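Local structure of organic hydroperoxide resistance protein OHRB (Bacillus subtilis, 2BJO) at residues G13-I18 / I29-A34; I69-E74 / K101-E106; G77-M82 / I92-V97. The protein confers resistance to organic hydroperoxides, probably by reducing them with a reactive thiol as other members of the OsmC/Ohr family do. The protein carries 3 engineered substitutions. All coordinates share one frame; numbering follows the deposited sequence.

Contact 3 is the most central of the three, with most of its touching residues buried and none exposed: it pairs two regular strands, and its chemistry is backbone hydrogen bonding with branched aliphatic packing against helix 44-65. Contacts 1 and 2 lie on opposite sides of the chain's centre, their own centres about 37 Å apart. Contact 1, partly buried, joins the loop after strand 4-11 to the chain leaving strand 26-28 with one backbone bond, a water and Ile29. Contact 2 is a surface contact between a loop and the lead-in to helix 105-118, where charge pairs replace sheet bonding. It encloses the hairpin of contact 3 in sequence. The second subunit touches all three.

Contact 1 of 3, residues G13-I18 / I29-A34; sequences GRAGHI and IVMPNA
A water molecule is gripped by three hydrogen bonds, two of them with Arg14. The water donates to Arg14 O at 2.6 Å, accepts from Arg14 NE at 2.7 Å, and gives a weak bond to Val30 O. The bends at chi2 and chi3 fold the arginine back so that NE and its own carbonyl can share this water, which ties the loop 13-16 to residues 29-34. The one direct bond between the segments, Ile29 N to Gly16 O (2.9 Å), is nearly straight at 170°, although the donor stands above the carbonyl plane.

Ile29 points its branched apolar side chain at residues 13-18. Ile29 CG2 lies 3.5 Å from Arg14 O, while Ile29 CD1 reaches Ile18 CG2 at 4.0 Å, the two isoleucines crossing at about a right angle. Ala54 of the second subunit packs on Ile29 as well. Farther out, the exposed Met31, its chain bent at chi2 and chi3, lays CE 3.6 Å from Arg14 CB. Gly13 has a positive phi (75°), which by itself favours glycine. The imidazole of His17 is held by Asp26 and Asp28. Ile29 N to Gly16 O continues the pairing of strands 17-20 and 26-28 in an antiparallel beta meander beside the second subunit.

Contact 2 of 3, residues I69-E74 / K101-E106; sequences IEIDSE and KDLDRE
Lys101 has a positive phi of 45°, an uncommon backbone conformation for a residue with a side chain. The chain turns there after strand 89-99, and the lysine's own N is bonded to Asn99 OD1. The turn directs the side chain at residues 69-74, where Lys101 CG comes to 3.1 Å from Asp72 O, a tight approach of a methylene to a carbonyl.

From that point the lysine is bent at chi2 and again at chi4, with a straight length between, and the second bend brings the ammonium between two acids. Asp72 holds CG anti to its backbone N (chi1 180°), which swings the carboxylate toward the lysine. Lys101 NZ makes a salt bridge to Asp72 OD1 at 3.4 Å, weak as a hydrogen bond. Glu74 reaches in with a chain extended beyond CG, and Glu74 OE2 forms a long ion pair with Lys101 NZ at 3.9 Å. Asp72, Glu74 and Lys101 thus make a salt-bridge network, and Glu74 also packs on Thr9 of the second subunit. A long flexible lysine suits this place, because it can serve both carboxylates at the surface.

Farther along, the contact turns apolar. Leu103, with CG anti to its backbone N, presents a forked tip: Leu103 CD1 meets Ile69 CG2 and Leu103 CD2 meets Ile71 CG2, each pair 4.1 Å apart. Ile71 also packs on Leu60 and Ala64 of helix 44-65, and Leu103 on Ala108 of helix 105-118, so this patch joins the two helices through their flanking loops.

The charges lie close but bond loosely, so the attraction is likely to be mainly electrostatic and softened by solvent; the lysine would favour the ionised form of both acids, while the leucine contacts supply the apolar part of the join.

Contact 3 of 3, residues G77-M82 / I92-V97; sequences GQVSLM and IGVTLV
Ile92 curls its side chain across to the neighbouring strand. CG1 sits beside the backbone N (chi1 -74°), and the further bend at chi2 (-52°) sends Ile92 CD1 to 3.6 Å from Ser80 O. Ile92 CD1 also touches Val79 CG1 at 4.0 Å and Leu81 CD1 at 4.1 Å, both met obliquely. Val79 offers that branch because CG1 is anti to its backbone N; its other methyl, CG2, faces Val94 CG2. Beta-branched residues suit such extended backbone, and this side of the sheet packs on helix 44-65, the helix that carries Cys55 of the disulfide with Cys119. Leu96, also on this face, lays CD2 over the bare CA of Gly77, 3.7 Å away, and rests on Tyr52 and Phe56.

The two segments form part of the antiparallel hairpin of strands 74-84 and 89-99. Gln78 with Thr95 and Ser80 with Gly93 are the hydrogen-bonded pairs, and Val79 with Val94 is a non-hydrogen-bonded one between them. Gly77 to Leu81 also pair with a strand of the second subunit, so the sheet continues across the interface.

On the opposite face, Gln78 runs out straight beyond CG (chi2 174°), alongside Thr95 and pointing the same way. Gln78 OE1 lies 3.7 Å from Thr95 CG2, while Gln78 NE2, bonded to Glu76, passes 3.7 Å from Val97 CG2. Thr95 keeps CG2 anti to its backbone N, with OG1 beside that N. Ser80 OG is hydrogen-bonded to Thr5 of the second subunit. Met82 runs out extended beyond CG, and Met82 CE ends 4.3 Å from Gly93 CA, where a CB on the glycine would clash with it.

Contact 1 of 3, residues G13-I18 / I29-A34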
loop_
_atom_site.group_PDB
_atom_site.type_symbol
_atom_site.label_atom_id
_atom_site.label_comp_id
_atom_site.label_asym_id
_atom_site.label_seq_id
_atom_site.Cartn_x
_atom_site.Cartn_y
_atom_site.Cartn_z
ATOM N N GLY A 13 5.303 15.002 5.142
ATOM C CA GLY A 13 4.742 14.296 6.282
ATOM C C GLY A 13 3.279 13.936 6.409
ATOM O O GLY A 13 2.698 13.482 5.418
ATOM N N ARG A 14 2.702 14.105 7.604
ATOM C CA ARG A 14 1.313 13.681 7.806
ATOM C C ARG A 14 0.256 14.656 7.259
ATOM O O ARG A 14 -0.924 14.316 7.151
ATOM C CB ARG A 14 1.037 13.145 9.230
ATOM C CG ARG A 14 1.278 11.614 9.423
ATOM C CD ARG A 14 0.777 10.539 8.392
ATOM N NE ARG A 14 -0.610 10.045 8.414
ATOM C CZ ARG A 14 -1.083 8.958 9.044
ATOM N NH1 ARG A 14 -0.318 8.141 9.764
ATOM N NH2 ARG A 14 -2.380 8.649 8.959
ATOM N N ALA A 15 0.675 15.868 6.923
ATOM C CA ALA A 15 -0.199 16.852 6.290
ATOM C C ALA A 15 0.367 17.130 4.906
ATOM O O ALA A 15 0.201 18.236 4.398
ATOM C CB ALA A 15 -0.297 18.120 7.124
ATOM N N GLY A 16 1.016 16.158 4.274
ATOM C CA GLY A 16 1.737 16.468 3.044
ATOM C C GLY A 16 0.996 16.274 1.733
ATOM O O GLY A 16 -0.222 16.453 1.597
ATOM N N HIS A 17 1.762 15.873 0.727
ATOM C CA HIS A 17 1.150 15.621 -0.573
ATOM C C HIS A 17 1.942 14.534 -1.312
ATOM O O HIS A 17 3.166 14.452 -1.174
ATOM C CB HIS A 17 1.124 16.982 -1.274
ATOM C CG HIS A 17 0.423 16.989 -2.595
ATOM N ND1 HIS A 17 -0.862 17.465 -2.745
ATOM C CD2 HIS A 17 0.819 16.561 -3.817
ATOM C CE1 HIS A 17 -1.222 17.341 -4.013
ATOM N NE2 HIS A 17 -0.225 16.788 -4.682
ATOM N N ILE A 18 1.242 13.729 -2.103
ATOM C CA ILE A 18 1.819 12.672 -2.916
ATOM C C ILE A 18 1.554 12.974 -4.383
ATOM O O ILE A 18 0.436 13.356 -4.757
ATOM C CB ILE A 18 1.295 11.238 -2.611
ATOM C CG1 ILE A 18 -0.235 11.192 -2.505
ATOM C CG2 ILE A 18 1.956 10.676 -1.360
ATOM C CD1 ILE A 18 -0.779 9.782 -2.520
ATOM N N ILE A 29 -2.287 14.452 1.755
ATOM C CA ILE A 29 -2.323 13.491 2.838
ATOM C C ILE A 29 -3.045 14.255 3.935
ATOM O O ILE A 29 -2.611 15.347 4.319
ATOM C CB ILE A 29 -0.919 13.017 3.256
ATOM C CG1 ILE A 29 -0.208 12.355 2.055
ATOM C CG2 ILE A 29 -0.983 12.104 4.465
ATOM C CD1 ILE A 29 -0.814 11.052 1.509
ATOM N N VAL A 30 -4.134 13.664 4.415
ATOM C CA VAL A 30 -4.985 14.340 5.387
ATOM C C VAL A 30 -5.037 13.645 6.747
ATOM O O VAL A 30 -4.865 12.446 6.900
ATOM C CB VAL A 30 -6.468 14.541 4.893
ATOM C CG1 VAL A 30 -6.521 15.515 3.709
ATOM C CG2 VAL A 30 -7.221 13.205 4.619
ATOM N N MET A 31 -5.363 14.455 7.740
ATOM C CA MET A 31 -5.396 14.042 9.135
ATOM C C MET A 31 -6.843 13.705 9.466
ATOM O O MET A 31 -7.721 14.008 8.651
ATOM C CB MET A 31 -4.911 15.183 10.026
ATOM C CG MET A 31 -3.867 16.056 9.343
ATOM S SD MET A 31 -2.538 16.472 10.466
ATOM C CE MET A 31 -1.842 14.811 10.536
ATOM N N PRO A 32 -7.076 13.056 10.621
ATOM C CA PRO A 32 -8.417 12.749 11.120
ATOM C C PRO A 32 -9.439 13.901 11.118
ATOM O O PRO A 32 -10.609 13.599 10.970
ATOM C CB PRO A 32 -8.123 12.207 12.523
ATOM C CG PRO A 32 -6.831 11.488 12.330
ATOM C CD PRO A 32 -6.047 12.479 11.509
ATOM N N ASN A 33 -9.032 15.164 11.253
ATOM C CA ASN A 33 -9.927 16.321 11.229
ATOM C C ASN A 33 -10.197 16.935 9.850
ATOM O O ASN A 33 -10.635 18.071 9.746
ATOM C CB ASN A 33 -9.432 17.385 12.235
ATOM C CG ASN A 33 -8.164 18.118 11.802
ATOM O OD1 ASN A 33 -7.379 17.665 10.954
ATOM N ND2 ASN A 33 -7.979 19.289 12.395
ATOM N N ALA A 34 -9.943 16.200 8.770
ATOM C CA ALA A 34 -10.067 16.729 7.401
ATOM C C ALA A 34 -11.421 17.341 7.027
ATOM O O ALA A 34 -11.459 18.422 6.424
ATOM C CB ALA A 34 -9.707 15.658 6.357
HETATM O O HOH W 1 -2.153 12.206 8.044
#

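Contact 2 of 3, residues I69-E74 / K101-E106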
loop_
_atom_site.group_PDB
_atom_site.type_symbol
_atom_site.label_atom_id
_atom_site.label_comp_id
_atom_site.label_asym_id
_atom_site.label_seq_id
_atom_site.Cartn_x
_atom_site.Cartn_y
_atom_site.Cartn_z
ATOM N N ILE A 69 -11.853 -20.665 -14.663
ATOM C CA ILE A 69 -12.988 -20.032 -14.009
ATOM C C ILE A 69 -12.874 -18.522 -14.229
ATOM O O ILE A 69 -11.826 -17.934 -14.004
ATOM C CB ILE A 69 -13.081 -20.429 -12.515
ATOM C CG1 ILE A 69 -13.318 -21.931 -12.380
ATOM C CG2 ILE A 69 -14.230 -19.698 -11.787
ATOM C CD1 ILE A 69 -13.136 -22.528 -11.005
ATOM N N GLU A 70 -13.965 -17.910 -14.672
ATOM C CA GLU A 70 -14.107 -16.476 -14.826
ATOM C C GLU A 70 -14.795 -15.964 -13.578
ATOM O O GLU A 70 -15.875 -16.443 -13.274
ATOM C CB GLU A 70 -15.013 -16.139 -16.011
ATOM C CG GLU A 70 -14.488 -16.586 -17.370
ATOM C CD GLU A 70 -13.261 -15.805 -17.767
ATOM O OE1 GLU A 70 -13.300 -14.562 -17.666
ATOM O OE2 GLU A 70 -12.247 -16.414 -18.169
ATOM N N ILE A 71 -14.220 -15.011 -12.854
ATOM C CA ILE A 71 -14.858 -14.523 -11.629
ATOM C C ILE A 71 -15.244 -13.055 -11.734
ATOM O O ILE A 71 -14.599 -12.259 -12.422
ATOM C CB ILE A 71 -14.021 -14.771 -10.366
ATOM C CG1 ILE A 71 -12.609 -14.218 -10.510
ATOM C CG2 ILE A 71 -13.957 -16.266 -10.046
ATOM C CD1 ILE A 71 -11.962 -14.017 -9.164
ATOM N N ASP A 72 -16.333 -12.744 -11.039
ATOM C CA ASP A 72 -16.934 -11.428 -10.958
ATOM C C ASP A 72 -16.836 -11.184 -9.455
ATOM O O ASP A 72 -17.615 -11.754 -8.676
ATOM C CB ASP A 72 -18.341 -11.477 -11.548
ATOM C CG ASP A 72 -19.070 -10.146 -11.511
ATOM O OD1 ASP A 72 -18.437 -9.124 -11.184
ATOM O OD2 ASP A 72 -20.287 -10.138 -11.810
ATOM N N SER A 73 -15.852 -10.376 -9.074
ATOM C CA SER A 73 -15.588 -10.148 -7.660
ATOM C C SER A 73 -15.524 -8.663 -7.303
ATOM O O SER A 73 -15.237 -7.782 -8.132
ATOM C CB SER A 73 -14.300 -10.848 -7.184
ATOM O OG SER A 73 -13.135 -10.285 -7.783
ATOM N N GLU A 74 -15.830 -8.447 -6.026
ATOM C CA GLU A 74 -15.672 -7.195 -5.306
ATOM C C GLU A 74 -15.008 -7.585 -4.006
ATOM O O GLU A 74 -15.503 -8.469 -3.281
ATOM C CB GLU A 74 -16.983 -6.479 -5.021
ATOM C CG GLU A 74 -17.630 -5.870 -6.244
ATOM C CD GLU A 74 -18.923 -5.118 -5.956
ATOM O OE1 GLU A 74 -19.150 -4.676 -4.812
ATOM O OE2 GLU A 74 -19.752 -4.961 -6.880
ATOM N N LYS A 101 -19.940 -13.152 -5.976
ATOM C CA LYS A 101 -21.226 -13.212 -6.681
ATOM C C LYS A 101 -21.842 -14.617 -6.834
ATOM O O LYS A 101 -22.287 -15.158 -5.821
ATOM C CB LYS A 101 -21.064 -12.460 -8.008
ATOM C CG LYS A 101 -20.532 -11.025 -7.934
ATOM C CD LYS A 101 -21.495 -9.966 -7.386
ATOM C CE LYS A 101 -21.022 -8.514 -7.566
ATOM N NZ LYS A 101 -20.806 -8.027 -8.959
ATOM N N ASP A 102 -21.871 -15.214 -8.028
ATOM C CA ASP A 102 -22.550 -16.502 -8.237
ATOM C C ASP A 102 -21.616 -17.704 -8.092
ATOM O O ASP A 102 -22.051 -18.838 -8.274
ATOM C CB ASP A 102 -23.275 -16.514 -9.590
ATOM C CG ASP A 102 -24.372 -15.451 -9.679
ATOM O OD1 ASP A 102 -25.256 -15.353 -8.791
ATOM O OD2 ASP A 102 -24.337 -14.697 -10.680
ATOM N N LEU A 103 -20.342 -17.489 -7.762
ATOM C CA LEU A 103 -19.414 -18.595 -7.618
ATOM C C LEU A 103 -19.849 -19.526 -6.490
ATOM O O LEU A 103 -20.232 -19.048 -5.425
ATOM C CB LEU A 103 -18.027 -18.038 -7.318
ATOM C CG LEU A 103 -16.847 -18.983 -7.195
ATOM C CD1 LEU A 103 -16.611 -19.775 -8.496
ATOM C CD2 LEU A 103 -15.651 -18.140 -6.862
ATOM N N ASP A 104 -19.782 -20.835 -6.708
ATOM C CA ASP A 104 -20.081 -21.741 -5.608
ATOM C C ASP A 104 -19.117 -21.409 -4.471
ATOM O O ASP A 104 -17.907 -21.181 -4.672
ATOM C CB ASP A 104 -19.978 -23.220 -5.967
ATOM C CG ASP A 104 -20.996 -23.629 -7.015
ATOM O OD1 ASP A 104 -22.151 -23.138 -7.049
ATOM O OD2 ASP A 104 -20.604 -24.490 -7.822
ATOM N N ARG A 105 -19.732 -21.377 -3.293
ATOM C CA ARG A 105 -19.042 -21.053 -2.059
ATOM C C ARG A 105 -17.830 -21.935 -1.744
ATOM O O ARG A 105 -16.788 -21.387 -1.361
ATOM C CB ARG A 105 -20.027 -21.052 -0.887
ATOM C CG ARG A 105 -19.447 -20.292 0.289
ATOM C CD ARG A 105 -20.087 -20.756 1.565
ATOM N NE ARG A 105 -19.137 -20.489 2.637
ATOM C CZ ARG A 105 -19.132 -19.394 3.371
ATOM N NH1 ARG A 105 -20.037 -18.442 3.145
ATOM N NH2 ARG A 105 -18.212 -19.284 4.323
ATOM N N GLU A 106 -17.954 -23.250 -1.892
ATOM C CA GLU A 106 -16.838 -24.168 -1.682
ATOM C C GLU A 106 -15.677 -23.727 -2.559
ATOM O O GLU A 106 -14.538 -23.716 -2.141
ATOM C CB GLU A 106 -16.969 -25.615 -2.182
ATOM C CG GLU A 106 -18.238 -26.372 -2.127
ATOM C CD GLU A 106 -19.311 -26.004 -3.118
ATOM O OE1 GLU A 106 -19.711 -26.885 -3.918
ATOM O OE2 GLU A 106 -19.739 -24.840 -2.992
#

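Contact 3 of 3, residues G77-M82 / I92-V97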
loop_
_atom_site.group_PDB
_atom_site.type_symbol
_atom_site.label_atom_id
_atom_site.label_comp_id
_atom_site.label_asym_id
_atom_site.label_seq_id
_atom_site.Cartn_x
_atom_site.Cartn_y
_atom_site.Cartn_z
ATOM N N GLY A 77 -11.186 -3.913 0.944
ATOM C CA GLY A 77 -10.053 -3.865 1.855
ATOM C C GLY A 77 -10.356 -2.891 2.984
ATOM O O GLY A 77 -10.788 -1.768 2.718
ATOM N N GLN A 78 -10.132 -3.340 4.218
ATOM C CA GLN A 78 -10.383 -2.561 5.435
ATOM C C GLN A 78 -9.091 -2.550 6.264
ATOM O O GLN A 78 -8.665 -3.557 6.850
ATOM C CB GLN A 78 -11.549 -3.135 6.235
ATOM C CG GLN A 78 -12.781 -3.402 5.396
ATOM C CD GLN A 78 -13.845 -4.089 6.204
ATOM O OE1 GLN A 78 -13.551 -4.642 7.263
ATOM N NE2 GLN A 78 -15.083 -4.053 5.719
ATOM N N VAL A 79 -8.444 -1.390 6.292
ATOM C CA VAL A 79 -7.166 -1.243 6.937
ATOM C C VAL A 79 -7.317 -0.338 8.150
ATOM O O VAL A 79 -7.644 0.841 7.976
ATOM C CB VAL A 79 -6.131 -0.678 5.937
ATOM C CG1 VAL A 79 -4.813 -0.271 6.647
ATOM C CG2 VAL A 79 -5.868 -1.654 4.811
ATOM N N SER A 80 -7.021 -0.862 9.338
ATOM C CA SER A 80 -7.120 -0.093 10.581
ATOM C C SER A 80 -5.768 0.366 11.147
ATOM O O SER A 80 -4.835 -0.444 11.203
ATOM C CB SER A 80 -7.856 -0.889 11.671
ATOM O OG SER A 80 -9.163 -1.247 11.251
ATOM N N LEU A 81 -5.689 1.632 11.563
ATOM C CA LEU A 81 -4.550 2.098 12.341
ATOM C C LEU A 81 -4.865 1.807 13.803
ATOM O O LEU A 81 -5.968 2.075 14.272
ATOM C CB LEU A 81 -4.251 3.581 12.192
ATOM C CG LEU A 81 -2.950 4.103 12.782
ATOM C CD1 LEU A 81 -1.736 3.527 12.063
ATOM C CD2 LEU A 81 -3.034 5.628 12.681
ATOM N N MET A 82 -3.869 1.277 14.505
ATOM C CA MET A 82 -4.006 0.827 15.882
ATOM C C MET A 82 -2.784 1.176 16.719
ATOM O O MET A 82 -1.690 1.365 16.202
ATOM C CB MET A 82 -4.132 -0.690 15.920
ATOM C CG MET A 82 -5.125 -1.265 14.950
ATOM S SD MET A 82 -4.976 -3.035 15.171
ATOM C CE MET A 82 -6.660 -3.410 14.680
ATOM N N ILE A 92 -0.715 -1.592 11.948
ATOM C CA ILE A 92 -1.802 -1.887 11.019
ATOM C C ILE A 92 -2.498 -3.218 11.225
ATOM O O ILE A 92 -1.865 -4.217 11.560
ATOM C CB ILE A 92 -1.142 -1.856 9.585
ATOM C CG1 ILE A 92 -0.855 -0.402 9.195
ATOM C CG2 ILE A 92 -1.866 -2.591 8.477
ATOM C CD1 ILE A 92 -1.995 0.564 9.303
ATOM N N GLY A 93 -3.803 -3.205 10.964
ATOM C CA GLY A 93 -4.719 -4.359 10.978
ATOM C C GLY A 93 -5.405 -4.382 9.625
ATOM O O GLY A 93 -5.668 -3.328 9.029
ATOM N N VAL A 94 -5.678 -5.565 9.088
ATOM C CA VAL A 94 -6.304 -5.675 7.761
ATOM C C VAL A 94 -7.434 -6.703 7.739
ATOM O O VAL A 94 -7.202 -7.828 8.150
ATOM C CB VAL A 94 -5.307 -6.085 6.627
ATOM C CG1 VAL A 94 -5.994 -6.145 5.257
ATOM C CG2 VAL A 94 -4.118 -5.132 6.500
ATOM N N THR A 95 -8.616 -6.333 7.243
ATOM C CA THR A 95 -9.662 -7.284 6.889
ATOM C C THR A 95 -9.966 -7.147 5.389
ATOM O O THR A 95 -10.010 -6.048 4.841
ATOM C CB THR A 95 -10.867 -7.139 7.846
ATOM O OG1 THR A 95 -10.445 -7.575 9.148
ATOM C CG2 THR A 95 -12.040 -8.004 7.424
ATOM N N LEU A 96 -10.165 -8.266 4.693
ATOM C CA LEU A 96 -10.602 -8.288 3.300
ATOM C C LEU A 96 -11.942 -9.021 3.229
ATOM O O LEU A 96 -12.015 -10.174 3.645
ATOM C CB LEU A 96 -9.564 -8.935 2.368
ATOM C CG LEU A 96 -8.145 -8.353 2.330
ATOM C CD1 LEU A 96 -7.151 -9.313 1.685
ATOM C CD2 LEU A 96 -8.073 -7.008 1.617
ATOM N N VAL A 97 -12.983 -8.368 2.708
ATOM C CA VAL A 97 -14.326 -8.956 2.626
ATOM C C VAL A 97 -14.496 -9.246 1.141
ATOM O O VAL A 97 -14.542 -8.329 0.321
ATOM C CB VAL A 97 -15.460 -8.069 3.142
ATOM C CG1 VAL A 97 -16.787 -8.854 3.211
ATOM C CG2 VAL A 97 -15.174 -7.531 4.539
#